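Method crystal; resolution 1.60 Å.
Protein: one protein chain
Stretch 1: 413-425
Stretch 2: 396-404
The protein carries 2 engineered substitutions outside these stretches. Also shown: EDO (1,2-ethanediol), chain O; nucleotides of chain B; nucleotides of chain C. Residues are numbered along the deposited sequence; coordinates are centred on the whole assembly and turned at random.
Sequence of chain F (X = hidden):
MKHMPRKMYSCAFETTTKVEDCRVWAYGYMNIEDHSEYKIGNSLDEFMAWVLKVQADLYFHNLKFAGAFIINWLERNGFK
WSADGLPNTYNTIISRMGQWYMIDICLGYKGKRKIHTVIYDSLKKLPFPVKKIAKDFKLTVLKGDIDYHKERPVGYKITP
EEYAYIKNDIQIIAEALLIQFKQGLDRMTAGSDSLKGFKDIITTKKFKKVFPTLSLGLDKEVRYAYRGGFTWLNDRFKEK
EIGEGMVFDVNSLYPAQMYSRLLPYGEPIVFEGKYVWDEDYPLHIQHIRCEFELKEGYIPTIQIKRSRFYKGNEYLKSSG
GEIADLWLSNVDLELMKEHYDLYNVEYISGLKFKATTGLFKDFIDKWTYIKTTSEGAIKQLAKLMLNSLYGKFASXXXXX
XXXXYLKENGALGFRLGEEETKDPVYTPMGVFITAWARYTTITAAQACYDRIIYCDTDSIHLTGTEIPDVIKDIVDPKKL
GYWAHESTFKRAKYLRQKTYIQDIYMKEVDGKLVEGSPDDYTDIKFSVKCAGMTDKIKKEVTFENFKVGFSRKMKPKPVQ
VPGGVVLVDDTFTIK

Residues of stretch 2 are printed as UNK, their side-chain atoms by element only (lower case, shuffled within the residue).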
# COMPACT_ATOMS: atom_id res chain seq x y z
N GLY F 413 -13.47 -9.34 19.51
CA GLY F 413 -12.16 -9.95 19.51
C GLY F 413 -12.03 -10.76 18.23
O GLY F 413 -13.02 -10.90 17.48
N PHE F 414 -10.83 -11.26 17.96
CA PHE F 414 -10.54 -11.99 16.74
C PHE F 414 -9.69 -13.21 17.05
O PHE F 414 -8.73 -13.12 17.84
CB PHE F 414 -9.85 -11.07 15.74
CG PHE F 414 -10.66 -9.85 15.44
CD1 PHE F 414 -10.58 -8.73 16.25
CD2 PHE F 414 -11.54 -9.85 14.38
CE1 PHE F 414 -11.36 -7.62 16.00
CE2 PHE F 414 -12.32 -8.73 14.12
CZ PHE F 414 -12.23 -7.62 14.92
N ARG F 415 -10.08 -14.35 16.48
CA ARG F 415 -9.33 -15.58 16.66
C ARG F 415 -8.82 -16.02 15.30
O ARG F 415 -9.48 -15.80 14.30
CB ARG F 415 -10.20 -16.68 17.29
CG ARG F 415 -11.42 -17.12 16.49
CD ARG F 415 -12.15 -18.22 17.21
NE ARG F 415 -13.43 -18.55 16.60
CZ ARG F 415 -13.59 -19.37 15.56
NH1 ARG F 415 -12.56 -19.95 14.99
NH2 ARG F 415 -14.81 -19.60 15.10
N LEU F 416 -7.65 -16.66 15.27
CA LEU F 416 -7.18 -17.25 14.05
C LEU F 416 -8.10 -18.40 13.68
O LEU F 416 -8.40 -19.26 14.50
CB LEU F 416 -5.74 -17.76 14.19
CG LEU F 416 -4.96 -18.14 12.94
CD1 LEU F 416 -4.77 -16.95 11.98
CD2 LEU F 416 -3.62 -18.75 13.36
N GLY F 417 -8.54 -18.40 12.43
CA GLY F 417 -9.45 -19.41 11.93
C GLY F 417 -8.79 -20.67 11.45
O GLY F 417 -7.62 -20.95 11.75
N GLU F 418 -9.54 -21.44 10.67
CA GLU F 418 -9.09 -22.72 10.17
C GLU F 418 -7.98 -22.53 9.15
O GLU F 418 -7.98 -21.57 8.37
CB GLU F 418 -10.27 -23.45 9.52
CG GLU F 418 -10.04 -24.89 9.25
CD GLU F 418 -11.34 -25.66 9.00
OE1 GLU F 418 -11.31 -26.51 8.09
OE2 GLU F 418 -12.35 -25.46 9.73
N GLU F 419 -7.01 -23.44 9.16
CA GLU F 419 -5.94 -23.38 8.19
C GLU F 419 -6.52 -23.47 6.80
O GLU F 419 -7.34 -24.34 6.51
CB GLU F 419 -4.95 -24.52 8.40
CG GLU F 419 -4.09 -24.39 9.66
CD GLU F 419 -3.07 -23.27 9.58
OE1 GLU F 419 -2.24 -23.27 8.64
OE2 GLU F 419 -3.08 -22.39 10.46
N GLU F 420 -6.08 -22.57 5.93
CA GLU F 420 -6.49 -22.62 4.52
C GLU F 420 -5.35 -22.17 3.62
O GLU F 420 -4.69 -21.18 3.90
CB GLU F 420 -7.71 -21.76 4.26
CG GLU F 420 -8.16 -21.87 2.81
CD GLU F 420 -9.55 -21.36 2.54
OE1 GLU F 420 -10.06 -20.54 3.33
OE2 GLU F 420 -10.14 -21.80 1.51
N THR F 421 -5.17 -22.90 2.53
CA THR F 421 -4.24 -22.51 1.50
C THR F 421 -4.92 -22.46 0.15
O THR F 421 -5.96 -23.10 -0.07
CB THR F 421 -3.04 -23.45 1.39
OG1 THR F 421 -3.49 -24.79 1.19
CG2 THR F 421 -2.21 -23.40 2.65
N LYS F 422 -4.32 -21.67 -0.72
CA LYS F 422 -4.70 -21.60 -2.13
C LYS F 422 -3.45 -21.65 -2.98
O LYS F 422 -2.32 -21.60 -2.47
CB LYS F 422 -5.49 -20.33 -2.40
CG LYS F 422 -4.74 -19.01 -2.26
CD LYS F 422 -5.58 -17.79 -2.66
CE LYS F 422 -6.05 -17.87 -4.11
NZ LYS F 422 -6.67 -16.60 -4.60
N ASP F 423 -3.63 -21.72 -4.29
CA ASP F 423 -2.47 -21.74 -5.17
C ASP F 423 -1.68 -20.42 -5.09
O ASP F 423 -2.28 -19.33 -5.08
CB ASP F 423 -2.88 -21.92 -6.63
CG ASP F 423 -3.38 -23.33 -6.96
OD1 ASP F 423 -3.20 -24.26 -6.16
OD2 ASP F 423 -3.95 -23.50 -8.06
N PRO F 424 -0.36 -20.52 -5.08
CA PRO F 424 0.46 -19.35 -5.34
C PRO F 424 0.18 -18.80 -6.74
O PRO F 424 -0.42 -19.48 -7.57
CB PRO F 424 1.90 -19.88 -5.30
CG PRO F 424 1.86 -21.22 -4.84
CD PRO F 424 0.46 -21.73 -4.84
N VAL F 425 0.61 -17.56 -6.96
CA VAL F 425 0.53 -16.92 -8.25
C VAL F 425 1.88 -17.23 -8.91
O VAL F 425 2.01 -18.26 -9.56
CB VAL F 425 0.18 -15.41 -8.15
CG1 VAL F 425 0.13 -14.79 -9.52
CG2 VAL F 425 -1.17 -15.19 -7.39
N UNK F 396 0.53 -14.53 -0.82
CA UNK F 396 0.84 -15.62 0.05
C UNK F 396 -0.24 -16.68 -0.06
O UNK F 396 -1.42 -16.39 0.15
c UNK F 396 1.71 -16.03 2.44
o UNK F 396 2.59 -15.59 3.20
n UNK F 396 1.40 -17.28 2.39
c UNK F 396 0.94 -15.10 1.51
N UNK F 397 0.14 -17.93 -0.38
CA UNK F 397 -0.85 -19.00 -0.53
C UNK F 397 -1.54 -19.36 0.79
O UNK F 397 -2.58 -19.99 0.76
c UNK F 397 -0.03 -20.16 -1.08
c UNK F 397 1.52 -18.42 -0.64
c UNK F 397 1.37 -19.89 -0.60
N UNK F 398 -0.95 -19.01 1.93
CA UNK F 398 -1.61 -19.17 3.25
C UNK F 398 -2.65 -18.06 3.44
O UNK F 398 -2.30 -16.91 3.69
c UNK F 398 -1.19 -19.40 5.72
c UNK F 398 -0.59 -19.14 4.37
o UNK F 398 -2.40 -19.65 5.80
o UNK F 398 -0.42 -19.35 6.73
N UNK F 399 -3.92 -18.43 3.30
CA UNK F 399 -5.02 -17.48 3.41
C UNK F 399 -5.85 -17.69 4.66
O UNK F 399 -6.98 -17.24 4.74
c UNK F 399 -5.91 -17.44 2.14
c UNK F 399 -5.12 -16.80 0.99
c UNK F 399 -6.42 -18.82 1.75
N UNK F 400 -5.25 -18.37 5.64
CA UNK F 400 -5.85 -18.51 6.97
C UNK F 400 -6.22 -17.13 7.48
O UNK F 400 -5.40 -16.21 7.45
c UNK F 400 -4.85 -19.20 7.93
c UNK F 400 -5.48 -19.45 9.33
o UNK F 400 -4.43 -20.43 7.36
N UNK F 401 -7.48 -16.98 7.89
CA UNK F 401 -8.01 -15.68 8.29
C UNK F 401 -8.30 -15.54 9.76
O UNK F 401 -7.93 -16.39 10.59
N UNK F 402 -8.94 -14.42 10.10
CA UNK F 402 -9.30 -14.10 11.47
C UNK F 402 -10.83 -14.04 11.56
O UNK F 402 -11.52 -13.51 10.66
n UNK F 402 -4.40 -12.36 13.56
c UNK F 402 -6.80 -13.20 13.52
c UNK F 402 -8.68 -12.74 11.88
c UNK F 402 -5.32 -13.54 13.68
c UNK F 402 -7.16 -12.73 12.12
N UNK F 403 -11.36 -14.65 12.62
CA UNK F 403 -12.79 -14.80 12.83
C UNK F 403 -13.22 -13.89 13.96
O UNK F 403 -12.68 -13.98 15.07
c UNK F 403 -13.13 -16.26 13.18
c UNK F 403 -12.69 -17.19 12.04
c UNK F 403 -14.61 -16.42 13.49
N UNK F 404 -14.20 -13.01 13.71
CA UNK F 404 -14.67 -12.16 14.80
C UNK F 404 -15.53 -12.88 15.80
O UNK F 404 -16.20 -13.86 15.45
c UNK F 404 -15.99 -11.82 12.87
c UNK F 404 -14.94 -12.76 12.46
c UNK F 404 -15.50 -11.12 14.08
C1 EDO O . -14.98 -17.77 20.29
O1 EDO O . -15.27 -18.13 18.93
C2 EDO O . -13.64 -18.37 20.73
O2 EDO O . -12.70 -17.36 21.16
P DT B 5 -3.76 -9.66 16.10
OP1 DT B 5 -2.36 -9.84 16.56
OP2 DT B 5 -4.59 -10.83 15.74
O5' DT B 5 -4.59 -8.90 17.24
C5' DT B 5 -4.05 -7.75 17.88
C4' DT B 5 -5.16 -6.90 18.46
O4' DT B 5 -5.92 -6.27 17.41
C3' DT B 5 -6.19 -7.65 19.30
O3' DT B 5 -6.60 -6.81 20.37
C2' DT B 5 -7.33 -7.92 18.32
C1' DT B 5 -7.29 -6.64 17.50
N1 DT B 5 -7.74 -6.75 16.08
C2 DT B 5 -8.65 -5.84 15.59
O2 DT B 5 -9.15 -4.90 16.22
N3 DT B 5 -8.95 -6.05 14.26
C4 DT B 5 -8.46 -7.04 13.43
O4 DT B 5 -8.81 -7.10 12.25
C5 DT B 5 -7.51 -7.95 14.01
C7 DT B 5 -6.92 -9.06 13.21
C6 DT B 5 -7.20 -7.76 15.30
P DA C 3 -9.67 -12.09 -5.56
OP1 DA C 3 -10.20 -10.90 -6.26
OP2 DA C 3 -8.77 -13.10 -6.21
O5' DA C 3 -8.95 -11.62 -4.22
C5' DA C 3 -9.43 -10.48 -3.57
C4' DA C 3 -8.82 -10.44 -2.18
O4' DA C 3 -9.29 -11.58 -1.44
C3' DA C 3 -7.31 -10.53 -2.13
O3' DA C 3 -6.76 -9.22 -2.02
C2' DA C 3 -7.03 -11.31 -0.83
C1' DA C 3 -8.29 -12.12 -0.58
N9 DA C 3 -8.29 -13.53 -0.98
C8 DA C 3 -7.89 -14.05 -2.19
N7 DA C 3 -8.05 -15.36 -2.30
C5 DA C 3 -8.61 -15.71 -1.08
C6 DA C 3 -9.03 -16.95 -0.54
N6 DA C 3 -8.94 -18.10 -1.21
N1 DA C 3 -9.55 -16.95 0.71
C2 DA C 3 -9.65 -15.79 1.38
N3 DA C 3 -9.28 -14.57 0.98
C4 DA C 3 -8.78 -14.60 -0.27
P DT C 5 -0.74 -11.05 0.51
OP1 DT C 5 -0.69 -12.51 0.65
OP2 DT C 5 -1.76 -10.29 1.31
O5' DT C 5 0.68 -10.43 0.81
C5' DT C 5 1.80 -10.92 0.08
C4' DT C 5 2.99 -10.05 0.37
O4' DT C 5 2.70 -8.68 0.01
C3' DT C 5 3.35 -10.02 1.85
O3' DT C 5 4.47 -10.84 2.01
C2' DT C 5 3.67 -8.56 2.19
C1' DT C 5 3.13 -7.77 1.00
N1 DT C 5 1.97 -6.85 1.32
C2 DT C 5 2.25 -5.52 1.58
O2 DT C 5 3.39 -5.08 1.58
N3 DT C 5 1.15 -4.75 1.84
C4 DT C 5 -0.18 -5.14 1.87
O4 DT C 5 -1.10 -4.37 2.11
C5 DT C 5 -0.41 -6.54 1.59
C7 DT C 5 -1.81 -7.09 1.59
C6 DT C 5 0.66 -7.31 1.34
O HOH W 1 -2.30 -22.84 5.87
O HOH W 2 -9.50 -18.71 5.13
O HOH W 3 -9.32 -19.28 7.76

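Position 396 has two side-chain carbons, the second carrying one oxygen and one nitrogen, a short amide: Asn396. It makes no contact with stretch 1; its backbone N donates to OP1 of DT5 in chain C at 2.8 Å.

At position 397 three carbons close a ring onto the backbone N, so this is Pro397. Its CB lies 4.1 Å from Pro424 CD, ring against ring. Its carbonyl O accepts a 2.8 Å hydrogen bond from Lys422 N, and Thr421 CA makes a CA-H...O contact with Pro397 O at 3.1 Å.

Position 398 shows two carbons, the second with two oxygens: a carboxylate, Asp398. Its OD2 is 3.3 Å from Glu420 O, two acceptors that do not bond; OD2 instead accepts from the backbone N of position 400 at 3.1 Å and takes a weak hydrogen bond from a water that also donates to Glu419 OE1.

Position 399 carries one carbon that branches into two more, the mark of Val399. Its CG2 packs 3.7 Å from Glu420 CG and its CG1 3.8 Å from Lys422 CD, so it covers aliphatic parts of charged side chains. Its N donates to Glu420 O at 2.9 Å.

At position 400 one carbon bears an oxygen and a methyl carbon, which is Thr400. The hydroxyl works twice: OG1 accepts from Glu420 N at 3.1 Å and donates to Asp398 OD2 at 2.7 Å. Its CG2 sits 3.4 Å from Glu418 O and 3.7 Å from Leu416 CD1.

Position 401 has no side-chain atoms: Gly401. Its O accepts from Gly417 N at 2.8 Å.

Position 402 has four carbons in a row ending in nitrogen, hence Lys402. Its CE passes 3.8 Å from Leu416 CD1, and NZ reaches OP2 of DT5 in chain B at 2.7 Å.

Position 403 again branches from one carbon into two: Val403. CG1 lies under a face of the Arg415 guanidinium, 3.6 Å from NH2, and CG2 is 3.9 Å from Gly417 CA.

At position 404 three carbons form a ring with N, giving Pro404, whose CB is 4.0 Å from Phe414 CE2. It pairs with Phe414 at a non-hydrogen-bonded site, where its lack of an N-H costs this pairing no hydrogen bond.

The contact joins an antiparallel ladder to a separate single bridge, with the register shifted by one between them. In the ladder, Arg415 N donates to Val403 O at 3.0 Å and Val403 N to Arg415 O at 2.8 Å, with Phe414, Leu416, Lys402 and Pro404 on one face and Arg415 and Val403 on the other. Across the shift, Thr400 lets a side-chain oxygen receive a backbone N-H, and the single bridge joins Thr421 to Asp398.

Stretch 2 396-404: NPDVTGKVP
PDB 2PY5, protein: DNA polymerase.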